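Local structure of polyhedrin (Simulium ubiquitum cypovirus, 5A9A) at residues A[32-37]-A[112-117]; A[206-211]-A[215-220]. The protein forms the crystalline matrix of cypovirus polyhedra, the occlusion bodies that probably shelter virus particles outside the insect host, and binds UTP. One frame throughout, in Å; residues are numbered along the deposited sequence.

Contact 1. Residues A[32-37]-A[112-117]; sequences AIKRVA and GNICWE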
loop_
_atom_site.group_PDB
_atom_site.type_symbol
_atom_site.label_atom_id
_atom_site.label_comp_id
_atom_site.label_asym_id
_atom_site.label_seq_id
_atom_site.Cartn_x
_atom_site.Cartn_y
_atom_site.Cartn_z
ATOM N N ALA A 32 -11.513 -17.899 0.666
ATOM C CA ALA A 32 -12.559 -17.318 -0.165
ATOM C C ALA A 32 -12.435 -15.801 -0.076
ATOM O O ALA A 32 -11.918 -15.272 0.906
ATOM C CB ALA A 32 -13.929 -17.769 0.297
ATOM N N ILE A 33 -12.904 -15.104 -1.103
ATOM C CA ILE A 33 -12.804 -13.651 -1.139
ATOM C C ILE A 33 -13.835 -12.983 -0.235
ATOM O O ILE A 33 -14.971 -13.440 -0.121
ATOM C CB ILE A 33 -12.981 -13.120 -2.578
ATOM C CG1 ILE A 33 -11.721 -13.392 -3.405
ATOM C CG2 ILE A 33 -13.294 -11.629 -2.569
ATOM C CD1 ILE A 33 -10.493 -12.648 -2.919
ATOM N N LYS A 34 -13.416 -11.901 0.414
ATOM C CA LYS A 34 -14.330 -11.016 1.126
ATOM C C LYS A 34 -14.420 -9.729 0.324
ATOM O O LYS A 34 -13.449 -9.340 -0.324
ATOM C CB LYS A 34 -13.823 -10.719 2.541
ATOM C CG LYS A 34 -13.937 -11.893 3.514
ATOM C CD LYS A 34 -12.890 -12.958 3.229
ATOM C CE LYS A 34 -13.133 -14.218 4.044
ATOM N NZ LYS A 34 -12.228 -15.320 3.619
ATOM N N ARG A 35 -15.575 -9.069 0.358
ATOM C CA ARG A 35 -15.784 -7.885 -0.468
ATOM C C ARG A 35 -16.467 -6.752 0.299
ATOM O O ARG A 35 -17.521 -6.937 0.910
ATOM C CB ARG A 35 -16.587 -8.251 -1.721
ATOM C CG ARG A 35 -16.572 -7.178 -2.804
ATOM C CD ARG A 35 -16.960 -7.746 -4.162
ATOM N NE ARG A 35 -16.821 -6.756 -5.228
ATOM C CZ ARG A 35 -17.269 -6.918 -6.470
ATOM N NH1 ARG A 35 -17.902 -8.033 -6.815
ATOM N NH2 ARG A 35 -17.093 -5.959 -7.369
ATOM N N VAL A 36 -15.843 -5.580 0.264
ATOM C CA VAL A 36 -16.339 -4.411 0.976
ATOM C C VAL A 36 -16.490 -3.236 0.019
ATOM O O VAL A 36 -15.579 -2.930 -0.756
ATOM C CB VAL A 36 -15.370 -3.996 2.106
ATOM C CG1 VAL A 36 -15.700 -2.597 2.618
ATOM C CG2 VAL A 36 -15.405 -5.006 3.238
ATOM N N ALA A 37 -17.647 -2.584 0.067
ATOM C CA ALA A 37 -17.853 -1.357 -0.695
ATOM C C ALA A 37 -17.948 -0.160 0.244
ATOM O O ALA A 37 -18.851 -0.089 1.083
ATOM C CB ALA A 37 -19.110 -1.464 -1.546
ATOM N N GLY A 112 -19.145 -11.244 3.263
ATOM C CA GLY A 112 -18.315 -12.431 3.281
ATOM C C GLY A 112 -18.191 -13.049 4.661
ATOM O O GLY A 112 -18.868 -12.648 5.611
ATOM N N ASN A 113 -17.308 -14.036 4.756
ATOM C CA ASN A 113 -17.054 -14.750 5.996
ATOM C C ASN A 113 -16.190 -13.903 6.926
ATOM O O ASN A 113 -14.992 -14.149 7.073
ATOM C CB ASN A 113 -16.356 -16.071 5.673
ATOM C CG ASN A 113 -16.152 -16.939 6.887
ATOM O OD1 ASN A 113 -16.916 -16.872 7.852
ATOM N ND2 ASN A 113 -15.120 -17.775 6.845
ATOM N N ILE A 114 -16.813 -12.906 7.549
ATOM C CA ILE A 114 -16.097 -11.901 8.326
ATOM C C ILE A 114 -16.283 -12.094 9.831
ATOM O O ILE A 114 -17.391 -12.354 10.305
ATOM C CB ILE A 114 -16.573 -10.486 7.931
ATOM C CG1 ILE A 114 -16.167 -10.190 6.485
ATOM C CG2 ILE A 114 -16.002 -9.437 8.877
ATOM C CD1 ILE A 114 -16.850 -8.982 5.881
ATOM N N CYS A 115 -15.187 -11.970 10.576
ATOM C CA CYS A 115 -15.240 -12.042 12.032
ATOM C C CYS A 115 -15.769 -10.721 12.573
ATOM O O CYS A 115 -14.999 -9.807 12.876
ATOM C CB CYS A 115 -13.853 -12.325 12.611
ATOM S SG CYS A 115 -13.837 -12.547 14.408
ATOM N N TRP A 116 -17.089 -10.629 12.693
ATOM C CA TRP A 116 -17.744 -9.374 13.028
ATOM C C TRP A 116 -17.285 -8.835 14.375
ATOM O O TRP A 116 -17.231 -7.624 14.580
ATOM C CB TRP A 116 -19.261 -9.567 12.998
ATOM C CG TRP A 116 -19.738 -9.965 11.642
ATOM C CD1 TRP A 116 -20.231 -11.180 11.264
ATOM C CD2 TRP A 116 -19.736 -9.147 10.468
ATOM N NE1 TRP A 116 -20.545 -11.164 9.926
ATOM C CE2 TRP A 116 -20.248 -9.927 9.414
ATOM C CE3 TRP A 116 -19.352 -7.826 10.208
ATOM C CZ2 TRP A 116 -20.398 -9.429 8.118
ATOM C CZ3 TRP A 116 -19.490 -7.334 8.920
ATOM C CH2 TRP A 116 -20.013 -8.134 7.891
ATOM N N GLU A 117 -16.944 -9.741 15.284
ATOM C CA GLU A 117 -16.410 -9.365 16.588
ATOM C C GLU A 117 -15.136 -8.525 16.467
ATOM O O GLU A 117 -14.876 -7.655 17.298
ATOM C CB GLU A 117 -16.130 -10.627 17.407
ATOM C CG GLU A 117 -15.039 -10.479 18.451
ATOM C CD GLU A 117 -14.764 -11.779 19.183
ATOM O OE1 GLU A 117 -15.272 -12.833 18.742
ATOM O OE2 GLU A 117 -14.034 -11.749 20.196
HETATM O O HOH W 1 -15.934 -14.524 2.200
HETATM O O HOH W 2 -13.665 -17.472 4.043
#

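Contact 2. Residues A[206-211]-A[215-220]; sequences LYLDNE and IDYMQA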
loop_
_atom_site.group_PDB
_atom_site.type_symbol
_atom_site.label_atom_id
_atom_site.label_comp_id
_atom_site.label_asym_id
_atom_site.label_seq_id
_atom_site.Cartn_x
_atom_site.Cartn_y
_atom_site.Cartn_z
ATOM N N LEU A 206 -15.639 4.534 -8.252
ATOM C CA LEU A 206 -16.677 4.662 -9.269
ATOM C C LEU A 206 -17.621 5.796 -8.912
ATOM O O LEU A 206 -17.895 6.040 -7.738
ATOM C CB LEU A 206 -17.472 3.364 -9.395
ATOM C CG LEU A 206 -16.737 2.168 -9.999
ATOM C CD1 LEU A 206 -17.521 0.890 -9.754
ATOM C CD2 LEU A 206 -16.500 2.383 -11.486
ATOM N N TYR A 207 -18.121 6.484 -9.933
ATOM C CA TYR A 207 -19.054 7.579 -9.725
ATOM C C TYR A 207 -20.447 7.193 -10.201
ATOM O O TYR A 207 -20.655 6.889 -11.376
ATOM C CB TYR A 207 -18.554 8.837 -10.436
ATOM C CG TYR A 207 -17.259 9.350 -9.858
ATOM C CD1 TYR A 207 -16.036 8.877 -10.317
ATOM C CD2 TYR A 207 -17.255 10.293 -8.839
ATOM C CE1 TYR A 207 -14.845 9.333 -9.781
ATOM C CE2 TYR A 207 -16.073 10.755 -8.298
ATOM C CZ TYR A 207 -14.870 10.274 -8.772
ATOM O OH TYR A 207 -13.692 10.737 -8.232
ATOM N N LEU A 208 -21.393 7.192 -9.268
ATOM C CA LEU A 208 -22.768 6.802 -9.554
ATOM C C LEU A 208 -23.693 7.995 -9.311
ATOM O O LEU A 208 -23.683 8.591 -8.234
ATOM C CB LEU A 208 -23.177 5.609 -8.681
ATOM C CG LEU A 208 -22.325 4.338 -8.814
ATOM C CD1 LEU A 208 -21.092 4.388 -7.921
ATOM C CD2 LEU A 208 -23.149 3.100 -8.487
ATOM N N ASP A 209 -24.491 8.337 -10.319
ATOM C CA ASP A 209 -25.280 9.569 -10.298
ATOM C C ASP A 209 -26.338 9.614 -9.197
ATOM O O ASP A 209 -26.516 10.641 -8.539
ATOM C CB ASP A 209 -25.979 9.777 -11.642
ATOM C CG ASP A 209 -25.017 10.141 -12.754
ATOM O OD1 ASP A 209 -23.832 10.408 -12.464
ATOM O OD2 ASP A 209 -25.459 10.172 -13.920
ATOM N N ASN A 210 -27.047 8.506 -9.007
ATOM C CA ASN A 210 -28.214 8.494 -8.134
ATOM C C ASN A 210 -28.393 7.145 -7.447
ATOM O O ASN A 210 -27.671 6.192 -7.736
ATOM C CB ASN A 210 -29.465 8.839 -8.941
ATOM C CG ASN A 210 -29.747 7.827 -10.030
ATOM O OD1 ASN A 210 -30.294 6.758 -9.767
ATOM N ND2 ASN A 210 -29.370 8.157 -11.263
ATOM N N GLU A 211 -29.362 7.058 -6.542
ATOM C CA GLU A 211 -29.512 5.853 -5.730
ATOM C C GLU A 211 -30.072 4.675 -6.524
ATOM O O GLU A 211 -29.842 3.521 -6.169
ATOM C CB GLU A 211 -30.384 6.114 -4.502
ATOM C CG GLU A 211 -30.398 4.934 -3.541
ATOM C CD GLU A 211 -31.110 5.229 -2.234
ATOM O OE1 GLU A 211 -31.973 6.130 -2.207
ATOM O OE2 GLU A 211 -30.798 4.553 -1.232
ATOM N N ILE A 215 -28.370 1.118 -6.311
ATOM C CA ILE A 215 -29.073 -0.115 -5.969
ATOM C C ILE A 215 -28.802 -1.165 -7.038
ATOM O O ILE A 215 -28.560 -2.333 -6.732
ATOM C CB ILE A 215 -30.593 0.103 -5.852
ATOM C CG1 ILE A 215 -30.917 1.022 -4.673
ATOM C CG2 ILE A 215 -31.305 -1.225 -5.664
ATOM C CD1 ILE A 215 -32.377 1.436 -4.607
ATOM N N ASP A 216 -28.843 -0.737 -8.294
ATOM C CA ASP A 216 -28.570 -1.624 -9.421
ATOM C C ASP A 216 -27.174 -2.246 -9.310
ATOM O O ASP A 216 -27.001 -3.450 -9.519
ATOM C CB ASP A 216 -28.712 -0.850 -10.736
ATOM C CG ASP A 216 -28.676 -1.749 -11.955
ATOM O OD1 ASP A 216 -27.566 -2.073 -12.427
ATOM O OD2 ASP A 216 -29.759 -2.123 -12.453
ATOM N N TYR A 217 -26.182 -1.422 -8.979
ATOM C CA TYR A 217 -24.805 -1.894 -8.823
ATOM C C TYR A 217 -24.694 -2.923 -7.700
ATOM O O TYR A 217 -24.102 -3.987 -7.871
ATOM C CB TYR A 217 -23.873 -0.716 -8.533
ATOM C CG TYR A 217 -22.414 -1.095 -8.355
ATOM C CD1 TYR A 217 -21.553 -1.153 -9.445
ATOM C CD2 TYR A 217 -21.894 -1.373 -7.095
ATOM C CE1 TYR A 217 -20.219 -1.489 -9.287
ATOM C CE2 TYR A 217 -20.564 -1.713 -6.929
ATOM C CZ TYR A 217 -19.731 -1.768 -8.026
ATOM O OH TYR A 217 -18.404 -2.103 -7.869
ATOM N N MET A 218 -25.264 -2.596 -6.548
ATOM C CA MET A 218 -25.166 -3.467 -5.384
ATOM C C MET A 218 -25.842 -4.813 -5.656
ATOM O O MET A 218 -25.350 -5.864 -5.247
ATOM C CB MET A 218 -25.775 -2.783 -4.158
ATOM C CG MET A 218 -25.085 -1.470 -3.793
ATOM S SD MET A 218 -23.321 -1.663 -3.447
ATOM C CE MET A 218 -23.380 -2.462 -1.839
ATOM N N GLN A 219 -26.964 -4.775 -6.362
ATOM C CA GLN A 219 -27.669 -5.995 -6.732
ATOM C C GLN A 219 -26.917 -6.784 -7.806
ATOM O O GLN A 219 -26.934 -8.017 -7.805
ATOM C CB GLN A 219 -29.096 -5.668 -7.184
ATOM C CG GLN A 219 -29.966 -5.161 -6.041
ATOM C CD GLN A 219 -31.406 -4.905 -6.439
ATOM O OE1 GLN A 219 -31.699 -4.570 -7.585
ATOM N NE2 GLN A 219 -32.314 -5.060 -5.482
ATOM N N ALA A 220 -26.251 -6.077 -8.714
ATOM C CA ALA A 220 -25.449 -6.728 -9.744
ATOM C C ALA A 220 -24.237 -7.437 -9.142
ATOM O O ALA A 220 -23.896 -8.550 -9.546
ATOM C CB ALA A 220 -24.997 -5.712 -10.783
#

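Contact 1. Residues A[32-37]-A[112-117]
Lys34 makes the direct contact with the loop, against Asn113, Ile114 and Gly112. Just before it, water 1 bridges the two backbones, donating to Ile33 O at 2.7 Å and accepting from Asn113 N at 2.9 Å. Lys34 CG stands anti to the carbonyl carbon (chi1 -72°), and the chain then bends at chi2 (74°). The lysine methylenes therefore lie alongside Asn113. Lys34 CE lies 3.6 Å from Asn113 O. Lys34 CG touches Ile114 CG1 at 4.1 Å, where the two side chains run antiparallel. The bend also brings Lys34 NZ back to Ala32 O, 2.7 Å away and tilted 33° from the carbonyl plane. Lys34 NZ further donates to Pro55 O and to water 2, which in turn accepts from Asn113 ND2 at 3.2 Å. Three acceptors thus hold the buried ammonium, while Asn113 OD1 bonds Arg178. Gly112 CA comes within 4.7 Å of Lys34 CA, and Asn113 centres an inverse gamma turn that carries the loop away. Beyond Lys34, strand 34-41 runs between strands 47-54 and 105-111 of the six-stranded antiparallel sheet. The loop 112-117 leaves the end of 105-111 and leads on to strand 120-124 of the second sheet.

Contact 2. Residues A[206-211]-A[215-220]
Leu206 and Tyr217 form the closest apolar contact between 206-211 and 215-220. Leu206 CD1 lies 3.6 Å from Tyr217 CE1, beside the phenolic end of the ring and oblique to it. Leu208 reaches the other end of the same side chain, with its CD2 3.9 Å from Tyr217 CB. Each leucine stands roughly perpendicular to the tyrosine side chain. They are two residues apart on the strand, so both turn toward the helix. Tyr217 meets them because its CG is anti to the backbone N (chi1 -180°), which swings the ring toward the strand. Met218 SD sits at the ring's edge, in its plane.

A short turn joins the strand to the helix. Asn210 is the N-cap of helix 211-221; its OD1 accepts from Asp213 N and, weakly, from Gly212 N. Ile215 N then donates to Glu211 O at 2.8 Å, the i to i+4 bond of the first helical turn, with an N-H...O angle of 166°. Ile215 CG1 also lies against this carbonyl, 3.1 Å from Glu211 O. Glu211 CG packs on Ile215 CG1 at 4.1 Å. The extended glutamate carries its carboxylate on to Tyr225 OH and Ser228 OG.

Leu208 and Tyr217 both touch Leu49, and Arg88 of the second subunit packs on both. Strand 201-208 is the outermost on its side of the six-stranded sheet within this chain, paired with 47-54. Helix 211-221 folds back beside it, and strands 225-226 and 232-234 adjoin Ile215.

Contacts 1 and 2 lie on the same six-stranded sheet, with centres about 20 Å apart. Strand 47-54 separates strand 34-41 of contact 1 from strand 201-208 of contact 2. The two contacts meet where Arg35 extends from its strand toward helix 211-221: Arg35 NH2 is 4.1 Å from Tyr217 OH, a packing contact. Arg35 also forms salt bridges with Asp51 and with Asp127 of the second subunit. That subunit packs against both contacts, through Arg138 at Ile33 and through Arg87 at Leu206. Both contacts are away from the UTP pocket, which includes Arg78, His79 and Phe100. They are structural, joining sheet, loop and helix near a subunit interface.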